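FMN-dependent NADH-azoreductase 1 (Bacillus anthracis, PDB 3U7I) probably uses a bound FMN and NADH to reduce quinones and to cleave the azo bond of aromatic azo compounds, acting as a homodimer. Local coordinates at residues K25-F30 and A202-E207; L49-P55 and P110-Y116; Q91-A95 and L138-R142; A149-T155 and R186-V192. All coordinates share one frame; numbering follows the deposited sequence.

Contact 1. Residues K25-F30 and A202-E207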
loop_
_atom_site.group_PDB
_atom_site.type_symbol
_atom_site.label_atom_id
_atom_site.label_comp_id
_atom_site.label_asym_id
_atom_site.label_seq_id
_atom_site.Cartn_x
_atom_site.Cartn_y
_atom_site.Cartn_z
ATOM N N LYS C 25 16.856 1.559 -14.639
ATOM C CA LYS C 25 17.982 1.003 -15.393
ATOM C C LYS C 25 17.788 -0.478 -15.664
ATOM O O LYS C 25 17.965 -0.933 -16.790
ATOM C CB LYS C 25 19.316 1.201 -14.659
ATOM C CG LYS C 25 19.932 2.561 -14.866
ATOM C CD LYS C 25 21.313 2.674 -14.247
ATOM C CE LYS C 25 21.697 4.145 -14.120
ATOM N NZ LYS C 25 23.159 4.406 -14.293
ATOM N N VAL C 26 17.438 -1.233 -14.627
ATOM C CA VAL C 26 17.244 -2.676 -14.771
ATOM C C VAL C 26 16.085 -3.001 -15.724
ATOM O O VAL C 26 16.181 -3.913 -16.546
ATOM C CB VAL C 26 17.028 -3.349 -13.399
ATOM C CG1 VAL C 26 16.786 -4.845 -13.559
ATOM C CG2 VAL C 26 18.228 -3.089 -12.493
ATOM N N PHE C 27 14.996 -2.242 -15.612
ATOM C CA PHE C 27 13.856 -2.382 -16.518
ATOM C C PHE C 27 14.226 -2.100 -17.978
ATOM O O PHE C 27 13.814 -2.826 -18.888
ATOM C CB PHE C 27 12.703 -1.458 -16.099
ATOM C CG PHE C 27 11.720 -1.201 -17.206
ATOM C CD1 PHE C 27 10.956 -2.239 -17.721
ATOM C CD2 PHE C 27 11.579 0.068 -17.752
ATOM C CE1 PHE C 27 10.062 -2.024 -18.753
ATOM C CE2 PHE C 27 10.679 0.295 -18.785
ATOM C CZ PHE C 27 9.922 -0.758 -19.288
ATOM N N LYS C 28 14.982 -1.029 -18.205
ATOM C CA LYS C 28 15.376 -0.669 -19.564
ATOM C C LYS C 28 16.288 -1.740 -20.175
ATOM O O LYS C 28 16.213 -2.041 -21.372
ATOM C CB LYS C 28 16.037 0.709 -19.583
ATOM C CG LYS C 28 15.075 1.855 -19.284
ATOM C CD LYS C 28 15.812 3.028 -18.623
ATOM C CE LYS C 28 15.605 4.332 -19.378
ATOM N NZ LYS C 28 16.115 4.228 -20.780
ATOM N N HIS C 29 17.131 -2.334 -19.339
ATOM C CA HIS C 29 17.957 -3.455 -19.767
ATOM C C HIS C 29 17.063 -4.645 -20.126
ATOM O O HIS C 29 17.257 -5.275 -21.169
ATOM C CB HIS C 29 18.952 -3.840 -18.672
ATOM C CG HIS C 29 20.024 -4.782 -19.132
ATOM N ND1 HIS C 29 21.114 -4.368 -19.866
ATOM C CD2 HIS C 29 20.169 -6.119 -18.961
ATOM C CE1 HIS C 29 21.884 -5.410 -20.129
ATOM N NE2 HIS C 29 21.329 -6.486 -19.596
ATOM N N PHE C 30 16.084 -4.939 -19.264
ATOM C CA PHE C 30 15.091 -5.970 -19.557
ATOM C C PHE C 30 14.393 -5.716 -20.899
ATOM O O PHE C 30 14.300 -6.617 -21.738
ATOM C CB PHE C 30 14.038 -6.094 -18.442
ATOM C CG PHE C 30 12.828 -6.908 -18.847
ATOM C CD1 PHE C 30 12.865 -8.297 -18.825
ATOM C CD2 PHE C 30 11.667 -6.283 -19.287
ATOM C CE1 PHE C 30 11.757 -9.046 -19.217
ATOM C CE2 PHE C 30 10.563 -7.025 -19.688
ATOM C CZ PHE C 30 10.607 -8.408 -19.649
ATOM N N ALA C 202 21.484 -7.824 -11.434
ATOM C CA ALA C 202 20.100 -7.635 -11.862
ATOM C C ALA C 202 19.979 -7.737 -13.378
ATOM O O ALA C 202 19.043 -8.347 -13.891
ATOM C CB ALA C 202 19.580 -6.304 -11.385
ATOM N N TYR C 203 20.925 -7.133 -14.094
ATOM C CA TYR C 203 20.955 -7.251 -15.546
ATOM C C TYR C 203 20.928 -8.716 -15.978
ATOM O O TYR C 203 20.195 -9.081 -16.897
ATOM C CB TYR C 203 22.195 -6.574 -16.132
ATOM C CG TYR C 203 22.185 -5.059 -16.076
ATOM C CD1 TYR C 203 21.012 -4.353 -15.826
ATOM C CD2 TYR C 203 23.355 -4.334 -16.287
ATOM C CE1 TYR C 203 21.009 -2.960 -15.779
ATOM C CE2 TYR C 203 23.362 -2.951 -16.241
ATOM C CZ TYR C 203 22.192 -2.270 -15.988
ATOM O OH TYR C 203 22.216 -0.895 -15.944
ATOM N N LYS C 204 21.721 -9.558 -15.319
ATOM C CA LYS C 204 21.800 -10.963 -15.705
ATOM C C LYS C 204 20.477 -11.687 -15.492
ATOM O O LYS C 204 20.024 -12.443 -16.357
ATOM C CB LYS C 204 22.906 -11.697 -14.951
ATOM C CG LYS C 204 23.168 -13.099 -15.501
ATOM C CD LYS C 204 23.658 -14.049 -14.415
ATOM C CE LYS C 204 23.636 -15.498 -14.888
ATOM N NZ LYS C 204 23.785 -16.460 -13.751
ATOM N N GLU C 205 19.862 -11.457 -14.338
ATOM C CA GLU C 205 18.561 -12.049 -14.033
ATOM C C GLU C 205 17.454 -11.631 -14.999
ATOM O O GLU C 205 16.589 -12.447 -15.348
ATOM C CB GLU C 205 18.129 -11.686 -12.616
ATOM C CG GLU C 205 18.956 -12.302 -11.528
ATOM C CD GLU C 205 18.250 -12.216 -10.194
ATOM O OE1 GLU C 205 18.877 -11.735 -9.224
ATOM O OE2 GLU C 205 17.066 -12.624 -10.121
ATOM N N VAL C 206 17.455 -10.365 -15.416
ATOM C CA VAL C 206 16.393 -9.893 -16.306
ATOM C C VAL C 206 16.631 -10.303 -17.759
ATOM O O VAL C 206 15.695 -10.320 -18.565
ATOM C CB VAL C 206 16.148 -8.368 -16.203
ATOM C CG1 VAL C 206 15.541 -8.020 -14.841
ATOM C CG2 VAL C 206 17.434 -7.594 -16.453
ATOM N N GLU C 207 17.878 -10.628 -18.095
ATOM C CA GLU C 207 18.161 -11.275 -19.375
ATOM C C GLU C 207 17.550 -12.673 -19.386
ATOM O O GLU C 207 16.842 -13.048 -20.317
ATOM C CB GLU C 207 19.666 -11.366 -19.625
ATOM C CG GLU C 207 20.328 -10.045 -19.905
ATOM C CD GLU C 207 21.842 -10.171 -20.007
ATOM O OE1 GLU C 207 22.340 -11.314 -20.127
ATOM O OE2 GLU C 207 22.529 -9.128 -19.958
HETATM O O HOH W 1 19.951 0.020 -18.343
#
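Val26 and Val206 meet at the buried base of this helix pair, CG1 of Val26 lying 3.6 Å from CG1 of Val206 with the two side chains crossing at about a right angle. Next to them the CB of Ala202 fits against both methyls of Val26, and CB of Phe30 packs on CB of Val206 at 3.8 Å, while the edge of the Phe30 ring faces the carbonyl O of Val206. Beneath this hydrocarbon layer lies the parallel sheet: Val26 rests on Ile147, Val206 on Val185. The outer half is aromatic and polar. With CG anti to the backbone N (chi1 -168°), the His29 imidazole extends toward the other helix and lies face to face on the Tyr203 ring, the centroids 4.1 Å apart and the planes inclined by 23°. NE2 of His29 then donates to OE2 of Glu207 at 2.9 Å, an almost straight bond within the imidazole plane that uses the anti lone pair of the carboxylate. Stack and bond together should fix the rotation of the imidazole. At the partly exposed margin the Tyr203 OH lies beside CB of Lys25, and a water bound to the Lys25 carbonyl O touches that hydroxyl only weakly. The axes of segments 25-30 and 202-207 approach to 9.0 Å and cross at -36°; they are parts of helices 22-37 and 195-214, neighbours packed on one face of a flavodoxin-like alpha/beta sandwich.

Contact 2. Residues L49-P55 and P110-Y116; sequences LYDDVVP and PSKLKDY
Tyr50 and Lys112 form the centre of the contact: CG of Lys112 lies over one face of the phenol ring, 3.6 Å from its centroid, in a CH-pi contact. At the far end of the ring the Tyr50 OH accepts a weak bond from the Lys112 backbone N at 3.3 Å, and CB of Pro110 stands at the ring edge. Beyond CG the lysine folds back through chi2 -53° and chi3 -63°, which brings NZ to the carbonyl O of Val54 at 2.8 Å, in the carbonyl plane. The same ammonium forms a salt bridge with Asp115 OD2, also at 2.8 Å, one helical turn on. The other carboxylate oxygen of Asp115 is held by Ser111 of the second subunit, so the residue that steadies Lys112 also belongs to the dimer interface. On the inner side Leu49 splits its methyls: CD1 meets CD1 of Leu113 at 3.7 Å, and CD2 approaches CD1 of the Tyr116 ring at 3.6 Å. CG1 of Val54 packs against the backbone of Tyr116. Leu49 and Tyr116 both reach Ile10 of strand 6-11, Val54 and Tyr116 lie on Ile47 of strand 43-48, and Pro55 continues the packing onto helix 76-94; the loop after strand 43-48 thus touches both helix 111-120 and helix 76-94.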
loop_
_atom_site.group_PDB
_atom_site.type_symbol
_atom_site.label_atom_id
_atom_site.label_comp_id
_atom_site.label_asym_id
_atom_site.label_seq_id
_atom_site.Cartn_x
_atom_site.Cartn_y
_atom_site.Cartn_z
ATOM N N LEU C 49 2.293 5.087 -13.477
ATOM C CA LEU C 49 1.403 5.324 -12.341
ATOM C C LEU C 49 1.588 6.695 -11.701
ATOM O O LEU C 49 0.685 7.181 -11.029
ATOM C CB LEU C 49 1.546 4.229 -11.278
ATOM C CG LEU C 49 1.330 2.792 -11.767
ATOM C CD1 LEU C 49 1.306 1.806 -10.593
ATOM C CD2 LEU C 49 0.055 2.689 -12.582
ATOM N N TYR C 50 2.743 7.323 -11.914
ATOM C CA TYR C 50 2.996 8.645 -11.335
ATOM C C TYR C 50 2.972 9.760 -12.384
ATOM O O TYR C 50 3.414 10.883 -12.127
ATOM C CB TYR C 50 4.307 8.644 -10.532
ATOM C CG TYR C 50 4.145 7.955 -9.200
ATOM C CD1 TYR C 50 4.195 6.562 -9.092
ATOM C CD2 TYR C 50 3.895 8.695 -8.055
ATOM C CE1 TYR C 50 4.017 5.938 -7.862
ATOM C CE2 TYR C 50 3.712 8.092 -6.839
ATOM C CZ TYR C 50 3.775 6.719 -6.738
ATOM O OH TYR C 50 3.581 6.162 -5.493
ATOM N N ASP C 51 2.435 9.441 -13.562
ATOM C CA ASP C 51 2.275 10.432 -14.623
ATOM C C ASP C 51 0.901 10.330 -15.287
ATOM O O ASP C 51 0.225 11.344 -15.492
ATOM C CB ASP C 51 3.383 10.288 -15.673
ATOM C CG ASP C 51 3.455 11.476 -16.616
ATOM O OD1 ASP C 51 3.610 12.624 -16.132
ATOM O OD2 ASP C 51 3.348 11.254 -17.841
ATOM N N ASP C 52 0.490 9.113 -15.629
ATOM C CA ASP C 52 -0.839 8.898 -16.196
ATOM C C ASP C 52 -1.887 9.083 -15.102
ATOM O O ASP C 52 -1.554 9.096 -13.912
ATOM C CB ASP C 52 -0.970 7.501 -16.818
ATOM C CG ASP C 52 0.008 7.269 -17.953
ATOM O OD1 ASP C 52 0.376 8.243 -18.647
ATOM O OD2 ASP C 52 0.418 6.109 -18.151
ATOM N N VAL C 53 -3.147 9.238 -15.502
ATOM C CA VAL C 53 -4.238 9.355 -14.540
ATOM C C VAL C 53 -4.633 7.963 -14.057
ATOM O O VAL C 53 -5.094 7.129 -14.839
ATOM C CB VAL C 53 -5.460 10.079 -15.137
ATOM C CG1 VAL C 53 -6.549 10.251 -14.087
ATOM C CG2 VAL C 53 -5.048 11.431 -15.685
ATOM N N VAL C 54 -4.412 7.712 -12.769
ATOM C CA VAL C 54 -4.828 6.457 -12.140
ATOM C C VAL C 54 -5.741 6.828 -10.988
ATOM O O VAL C 54 -5.258 7.199 -9.907
ATOM C CB VAL C 54 -3.623 5.637 -11.625
ATOM C CG1 VAL C 54 -4.094 4.363 -10.937
ATOM C CG2 VAL C 54 -2.648 5.316 -12.775
ATOM N N PRO C 55 -7.066 6.778 -11.229
ATOM C CA PRO C 55 -8.047 7.211 -10.226
ATOM C C PRO C 55 -7.894 6.517 -8.870
ATOM O O PRO C 55 -7.752 5.298 -8.761
ATOM C CB PRO C 55 -9.393 6.859 -10.878
ATOM C CG PRO C 55 -9.113 6.969 -12.351
ATOM C CD PRO C 55 -7.712 6.429 -12.513
ATOM N N PRO C 110 4.208 1.100 -3.622
ATOM C CA PRO C 110 3.941 2.537 -3.720
ATOM C C PRO C 110 2.443 2.836 -3.651
ATOM O O PRO C 110 1.631 2.069 -4.165
ATOM C CB PRO C 110 4.493 2.894 -5.105
ATOM C CG PRO C 110 5.591 1.927 -5.326
ATOM C CD PRO C 110 5.101 0.634 -4.704
ATOM N N SER C 111 2.081 3.955 -3.031
ATOM C CA SER C 111 0.672 4.340 -2.925
ATOM C C SER C 111 -0.066 4.268 -4.262
ATOM O O SER C 111 -1.205 3.800 -4.317
ATOM C CB SER C 111 0.531 5.731 -2.321
ATOM O OG SER C 111 1.256 6.681 -3.073
ATOM N N LYS C 112 0.567 4.733 -5.338
ATOM C CA LYS C 112 -0.105 4.709 -6.641
ATOM C C LYS C 112 -0.272 3.286 -7.191
ATOM O O LYS C 112 -1.170 3.037 -7.984
ATOM C CB LYS C 112 0.563 5.646 -7.665
ATOM C CG LYS C 112 0.441 7.138 -7.345
ATOM C CD LYS C 112 -1.002 7.595 -7.089
ATOM C CE LYS C 112 -1.912 7.424 -8.315
ATOM N NZ LYS C 112 -3.287 8.020 -8.092
ATOM N N LEU C 113 0.560 2.342 -6.745
ATOM C CA LEU C 113 0.364 0.938 -7.131
ATOM C C LEU C 113 -0.857 0.341 -6.412
ATOM O O LEU C 113 -1.570 -0.501 -6.966
ATOM C CB LEU C 113 1.624 0.096 -6.883
ATOM C CG LEU C 113 1.601 -1.348 -7.392
ATOM C CD1 LEU C 113 1.143 -1.413 -8.846
ATOM C CD2 LEU C 113 2.971 -2.009 -7.232
ATOM N N LYS C 114 -1.102 0.786 -5.181
ATOM C CA LYS C 114 -2.353 0.444 -4.502
ATOM C C LYS C 114 -3.555 0.986 -5.280
ATOM O O LYS C 114 -4.521 0.257 -5.499
ATOM C CB LYS C 114 -2.374 0.953 -3.055
ATOM C CG LYS C 114 -3.640 0.556 -2.284
ATOM C CD LYS C 114 -3.984 -0.925 -2.502
ATOM C CE LYS C 114 -5.035 -1.458 -1.504
ATOM N NZ LYS C 114 -6.305 -0.683 -1.465
ATOM N N ASP C 115 -3.499 2.253 -5.704
ATOM C CA ASP C 115 -4.565 2.825 -6.526
ATOM C C ASP C 115 -4.765 1.997 -7.794
ATOM O O ASP C 115 -5.901 1.780 -8.233
ATOM C CB ASP C 115 -4.253 4.261 -6.941
ATOM C CG ASP C 115 -4.362 5.231 -5.799
ATOM O OD1 ASP C 115 -5.037 4.906 -4.802
ATOM O OD2 ASP C 115 -3.788 6.331 -5.913
ATOM N N TYR C 116 -3.661 1.553 -8.390
ATOM C CA TYR C 116 -3.754 0.736 -9.597
ATOM C C TYR C 116 -4.438 -0.597 -9.284
ATOM O O TYR C 116 -5.292 -1.056 -10.049
ATOM C CB TYR C 116 -2.374 0.513 -10.232
ATOM C CG TYR C 116 -2.429 -0.234 -11.550
ATOM C CD1 TYR C 116 -2.764 0.421 -12.734
ATOM C CD2 TYR C 116 -2.155 -1.595 -11.608
ATOM C CE1 TYR C 116 -2.815 -0.273 -13.953
ATOM C CE2 TYR C 116 -2.211 -2.299 -12.817
ATOM C CZ TYR C 116 -2.534 -1.638 -13.977
ATOM O OH TYR C 116 -2.580 -2.349 -15.164
HETATM O O HOH W 2 4.390 7.685 -3.771
HETATM O O HOH W 3 -3.382 9.907 -10.919
#

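Contact 3. Residues Q91-A95 and L138-R142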
loop_
_atom_site.group_PDB
_atom_site.type_symbol
_atom_site.label_atom_id
_atom_site.label_comp_id
_atom_site.label_asym_id
_atom_site.label_seq_id
_atom_site.Cartn_x
_atom_site.Cartn_y
_atom_site.Cartn_z
ATOM N N GLN C 91 -7.394 -2.383 -20.304
ATOM C CA GLN C 91 -5.981 -2.494 -20.692
ATOM C C GLN C 91 -5.286 -3.649 -19.942
ATOM O O GLN C 91 -4.598 -4.476 -20.547
ATOM C CB GLN C 91 -5.244 -1.168 -20.474
ATOM C CG GLN C 91 -3.733 -1.233 -20.721
ATOM C CD GLN C 91 -3.016 0.085 -20.425
ATOM O OE1 GLN C 91 -3.152 0.659 -19.336
ATOM N NE2 GLN C 91 -2.251 0.569 -21.400
ATOM N N PHE C 92 -5.472 -3.702 -18.626
ATOM C CA PHE C 92 -4.952 -4.810 -17.818
ATOM C C PHE C 92 -5.423 -6.188 -18.340
ATOM O O PHE C 92 -4.625 -7.111 -18.503
ATOM C CB PHE C 92 -5.307 -4.616 -16.325
ATOM C CG PHE C 92 -4.815 -5.726 -15.441
ATOM C CD1 PHE C 92 -3.502 -5.735 -14.982
ATOM C CD2 PHE C 92 -5.650 -6.766 -15.089
ATOM C CE1 PHE C 92 -3.037 -6.764 -14.177
ATOM C CE2 PHE C 92 -5.192 -7.804 -14.287
ATOM C CZ PHE C 92 -3.885 -7.803 -13.831
ATOM N N LYS C 93 -6.716 -6.332 -18.599
ATOM C CA LYS C 93 -7.247 -7.618 -19.054
ATOM C C LYS C 93 -6.723 -8.039 -20.429
ATOM O O LYS C 93 -6.744 -9.221 -20.770
ATOM C CB LYS C 93 -8.784 -7.610 -19.038
ATOM C CG LYS C 93 -9.375 -7.573 -17.628
ATOM C CD LYS C 93 -10.902 -7.629 -17.624
ATOM C CE LYS C 93 -11.412 -8.958 -18.160
ATOM N NZ LYS C 93 -12.895 -9.040 -18.101
ATOM N N SER C 94 -6.252 -7.073 -21.218
ATOM C CA SER C 94 -5.884 -7.348 -22.611
ATOM C C SER C 94 -4.491 -7.952 -22.732
ATOM O O SER C 94 -4.147 -8.503 -23.776
ATOM C CB SER C 94 -5.946 -6.070 -23.448
ATOM O OG SER C 94 -4.864 -5.209 -23.128
ATOM N N ALA C 95 -3.701 -7.824 -21.662
ATOM C CA ALA C 95 -2.313 -8.291 -21.614
ATOM C C ALA C 95 -2.186 -9.707 -21.034
ATOM O O ALA C 95 -2.900 -10.066 -20.097
ATOM C CB ALA C 95 -1.475 -7.316 -20.786
ATOM N N LEU C 138 -8.865 -14.655 -14.193
ATOM C CA LEU C 138 -7.780 -14.632 -15.169
ATOM C C LEU C 138 -6.872 -15.847 -15.013
ATOM O O LEU C 138 -5.653 -15.707 -14.878
ATOM C CB LEU C 138 -6.961 -13.345 -15.035
ATOM C CG LEU C 138 -7.743 -12.029 -15.126
ATOM C CD1 LEU C 138 -6.801 -10.847 -14.961
ATOM C CD2 LEU C 138 -8.524 -11.923 -16.428
ATOM N N LYS C 139 -7.468 -17.034 -15.033
ATOM C CA LYS C 139 -6.716 -18.271 -14.865
ATOM C C LYS C 139 -6.375 -18.880 -16.223
ATOM O O LYS C 139 -6.728 -20.020 -16.500
ATOM C CB LYS C 139 -7.515 -19.269 -14.020
ATOM C CG LYS C 139 -8.118 -18.655 -12.760
ATOM C CD LYS C 139 -8.107 -19.622 -11.585
ATOM C CE LYS C 139 -8.587 -18.931 -10.311
ATOM N NZ LYS C 139 -7.739 -19.248 -9.122
ATOM N N ASP C 140 -5.680 -18.116 -17.063
ATOM C CA ASP C 140 -5.416 -18.527 -18.443
ATOM C C ASP C 140 -3.938 -18.465 -18.865
ATOM O O ASP C 140 -3.637 -18.235 -20.039
ATOM C CB ASP C 140 -6.281 -17.710 -19.418
ATOM C CG ASP C 140 -6.361 -16.231 -19.043
ATOM O OD1 ASP C 140 -7.145 -15.496 -19.672
ATOM O OD2 ASP C 140 -5.657 -15.802 -18.107
ATOM N N GLY C 141 -3.024 -18.674 -17.918
ATOM C CA GLY C 141 -1.605 -18.767 -18.237
ATOM C C GLY C 141 -0.862 -17.450 -18.454
ATOM O O GLY C 141 0.140 -17.399 -19.177
ATOM N N ARG C 142 -1.339 -16.382 -17.823
ATOM C CA ARG C 142 -0.660 -15.101 -17.914
ATOM C C ARG C 142 0.609 -15.125 -17.070
ATOM O O ARG C 142 0.771 -15.987 -16.207
ATOM C CB ARG C 142 -1.590 -13.962 -17.479
ATOM C CG ARG C 142 -2.920 -13.978 -18.210
ATOM C CD ARG C 142 -3.870 -12.885 -17.754
ATOM N NE ARG C 142 -5.170 -13.076 -18.390
ATOM C CZ ARG C 142 -5.887 -12.128 -18.991
ATOM N NH1 ARG C 142 -7.055 -12.447 -19.537
ATOM N NH2 ARG C 142 -5.454 -10.875 -19.044
HETATM O O HOH W 4 -9.208 -10.901 -20.644
#
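The carbonyl O of Lys93 is gripped by NH2 of Arg142 at 2.7 Å and by a water at 3.0 Å, and that water also accepts from Arg142 NH1. The N-H...O angle at NH2 is 160°; the oxygen lies close to the guanidinium plane, but the nitrogen stands above the carbonyl plane of Lys93. A second, weak bond runs from NH2 to the Ala95 O, and the Tyr98 OH is a further partner of that nitrogen. The arginine thus ties the C-terminal end of helix 76-94 to the loop leading into strand 143-149, both parts of the flavodoxin-like fold, at a place remote from the predicted FMN site. Asp140 helps set the guanidinium plane from its edge, held side-on: NE meets OD2 at 2.8 Å, with OD2 almost exactly in the guanidinium plane, and NH1 meets OD1 at 3.1 Å. The chain from CG to NE is extended (chi2 178°, chi3 -173°), carrying the charged group across to the helix end. One face of the guanidinium lies under CD2 of Leu138. The other methyl of that leucine, CD1, touches CE2 of Phe92 at 3.5 Å, and the phenylalanine ring is stacked with Tyr98. Lys93 sends its ammonium elsewhere, to a salt bridge with Glu125.

Contact 4. Residues A149-T155 and R186-V192; sequences ASGGIYT and RAQGTAV
Gln188 and Thr155 cross obliquely where two loops meet at the C-terminal edge of the parallel sheet in this flavodoxin-like fold, beside the predicted FMN-binding residues Val22 and Ser23. The Gln188 side chain, extended beyond CG, lays its amide alongside the 153-155 backbone. OE1 accepts from the Tyr154 N at 2.8 Å, the donor lying above the amide carbonyl plane, while NE2 donates to OG1 of Thr155 at 2.7 Å, close to the amide plane. Both ends of the amide are therefore bonded to consecutive residues, which defines its flip. Ile153 crosses Gln188 at about a right angle, CG2 near the amide and CG1 against CA of Gly189. Arg186 passes nearby, its CD 4.1 Å from CG2 of Thr155, on the way to a salt bridge with Glu164. Ala149 and Ala187 form a parallel bridge, and the Ser150 N donates to the Ala187 O at 3.2 Å. Beyond this pair the two backbones stay close and cross-linked as they turn: Thr190 N reaches the Ser150 O almost straight, at 174°, and Ala191 N meets the Gly151 O on a lone pair. Ser150 OG, at chi1 61°, reaches two residues ahead in its own loop to the Gly152 O at 3.0 Å; that oxygen is also held by the Gly189 N, also at 3.0 Å, from the opposite face of its carbonyl plane.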
loop_
_atom_site.group_PDB
_atom_site.type_symbol
_atom_site.label_atom_id
_atom_site.label_comp_id
_atom_site.label_asym_id
_atom_site.label_seq_id
_atom_site.Cartn_x
_atom_site.Cartn_y
_atom_site.Cartn_z
ATOM N N ALA C 149 13.805 -2.501 -6.836
ATOM C CA ALA C 149 15.067 -1.989 -6.299
ATOM C C ALA C 149 14.857 -1.640 -4.844
ATOM O O ALA C 149 13.850 -1.013 -4.501
ATOM C CB ALA C 149 15.523 -0.752 -7.063
ATOM N N SER C 150 15.799 -2.032 -3.985
ATOM C CA SER C 150 15.659 -1.791 -2.551
ATOM C C SER C 150 16.997 -1.478 -1.913
ATOM O O SER C 150 18.034 -1.972 -2.354
ATOM C CB SER C 150 15.012 -2.995 -1.848
ATOM O OG SER C 150 15.791 -4.182 -1.983
ATOM N N GLY C 151 16.961 -0.657 -0.868
ATOM C CA GLY C 151 18.148 -0.341 -0.100
ATOM C C GLY C 151 18.662 -1.549 0.660
ATOM O O GLY C 151 19.860 -1.813 0.668
ATOM N N GLY C 152 17.757 -2.293 1.290
ATOM C CA GLY C 152 18.146 -3.444 2.087
ATOM C C GLY C 152 18.169 -4.745 1.307
ATOM O O GLY C 152 17.854 -4.769 0.113
ATOM N N ILE C 153 18.553 -5.826 1.982
ATOM C CA ILE C 153 18.591 -7.154 1.373
ATOM C C ILE C 153 17.496 -8.037 1.975
ATOM O O ILE C 153 17.318 -8.073 3.198
ATOM C CB ILE C 153 19.984 -7.793 1.527
ATOM C CG1 ILE C 153 20.962 -7.131 0.558
ATOM C CG2 ILE C 153 19.936 -9.293 1.282
ATOM C CD1 ILE C 153 22.406 -7.494 0.794
ATOM N N TYR C 154 16.765 -8.738 1.106
ATOM C CA TYR C 154 15.525 -9.419 1.494
ATOM C C TYR C 154 15.567 -10.940 1.354
ATOM O O TYR C 154 14.587 -11.632 1.640
ATOM C CB TYR C 154 14.338 -8.826 0.714
ATOM C CG TYR C 154 14.046 -7.423 1.182
ATOM C CD1 TYR C 154 13.129 -7.184 2.202
ATOM C CD2 TYR C 154 14.734 -6.338 0.649
ATOM C CE1 TYR C 154 12.888 -5.899 2.663
ATOM C CE2 TYR C 154 14.498 -5.049 1.105
ATOM C CZ TYR C 154 13.576 -4.837 2.108
ATOM O OH TYR C 154 13.343 -3.558 2.555
ATOM N N THR C 155 16.716 -11.457 0.946
ATOM C CA THR C 155 16.846 -12.876 0.658
ATOM C C THR C 155 17.648 -13.643 1.722
ATOM O O THR C 155 18.144 -14.744 1.460
ATOM C CB THR C 155 17.469 -13.076 -0.729
ATOM O OG1 THR C 155 18.567 -12.165 -0.887
ATOM C CG2 THR C 155 16.430 -12.803 -1.808
ATOM N N ARG C 186 15.141 -8.940 -7.670
ATOM C CA ARG C 186 15.474 -8.011 -6.597
ATOM C C ARG C 186 16.829 -7.348 -6.822
ATOM O O ARG C 186 17.881 -7.947 -6.565
ATOM C CB ARG C 186 15.473 -8.728 -5.242
ATOM C CG ARG C 186 14.122 -9.276 -4.818
ATOM C CD ARG C 186 14.177 -9.833 -3.398
ATOM N NE ARG C 186 12.880 -10.362 -2.978
ATOM C CZ ARG C 186 12.397 -11.537 -3.363
ATOM N NH1 ARG C 186 13.093 -12.316 -4.183
ATOM N NH2 ARG C 186 11.214 -11.937 -2.929
ATOM N N ALA C 187 16.801 -6.108 -7.303
ATOM C CA ALA C 187 18.009 -5.302 -7.375
ATOM C C ALA C 187 18.215 -4.724 -5.980
ATOM O O ALA C 187 18.049 -3.523 -5.756
ATOM C CB ALA C 187 17.855 -4.203 -8.397
ATOM N N GLN C 188 18.575 -5.600 -5.047
ATOM C CA GLN C 188 18.588 -5.276 -3.628
ATOM C C GLN C 188 19.971 -4.880 -3.122
ATOM O O GLN C 188 20.988 -5.135 -3.776
ATOM C CB GLN C 188 18.084 -6.477 -2.831
ATOM C CG GLN C 188 18.857 -7.757 -3.132
ATOM C CD GLN C 188 18.328 -8.953 -2.365
ATOM O OE1 GLN C 188 17.317 -8.855 -1.670
ATOM N NE2 GLN C 188 19.012 -10.088 -2.485
ATOM N N GLY C 189 19.998 -4.267 -1.940
ATOM C CA GLY C 189 21.238 -3.870 -1.303
ATOM C C GLY C 189 21.904 -2.661 -1.935
ATOM O O GLY C 189 23.126 -2.561 -1.924
ATOM N N THR C 190 21.114 -1.733 -2.473
ATOM C CA THR C 190 21.685 -0.520 -3.069
ATOM C C THR C 190 22.313 0.413 -2.013
ATOM O O THR C 190 23.040 1.357 -2.353
ATOM C CB THR C 190 20.650 0.261 -3.935
ATOM O OG1 THR C 190 19.638 0.846 -3.097
ATOM C CG2 THR C 190 20.001 -0.658 -4.973
ATOM N N ALA C 191 22.038 0.148 -0.740
ATOM C CA ALA C 191 22.577 0.983 0.333
ATOM C C ALA C 191 23.849 0.394 0.930
ATOM O O ALA C 191 24.589 1.094 1.623
ATOM C CB ALA C 191 21.538 1.203 1.415
ATOM N N VAL C 192 24.098 -0.888 0.664
ATOM C CA VAL C 192 25.250 -1.576 1.247
ATOM C C VAL C 192 26.142 -2.307 0.251
ATOM O O VAL C 192 27.258 -2.684 0.600
ATOM C CB VAL C 192 24.844 -2.582 2.350
ATOM C CG1 VAL C 192 24.322 -1.848 3.580
ATOM C CG2 VAL C 192 23.830 -3.594 1.819
#

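Contacts 2 and 3 are the more buried pair, and they touch where the Tyr116 OH meets the Phe92 ring; contacts 1 and 4 are only partly buried and meet through Ala187, whose CB packs on CB of Ala202 and CG2 of Val26. Helix 195-214 in contact 1 follows directly on strand 181-187, part of which lies in contact 4. Chemistry follows place: contact 1 joins two helices mainly by side chains, contact 4 joins loops largely through backbone bonds, and contacts 2 and 3 each use one long basic residue, salt-bridged to an aspartate of its own segment, to reach carbonyl oxygens. Contact 2 alone also touches the second subunit. Contacts 3 and 4 lie on opposite sides of the chain's centre.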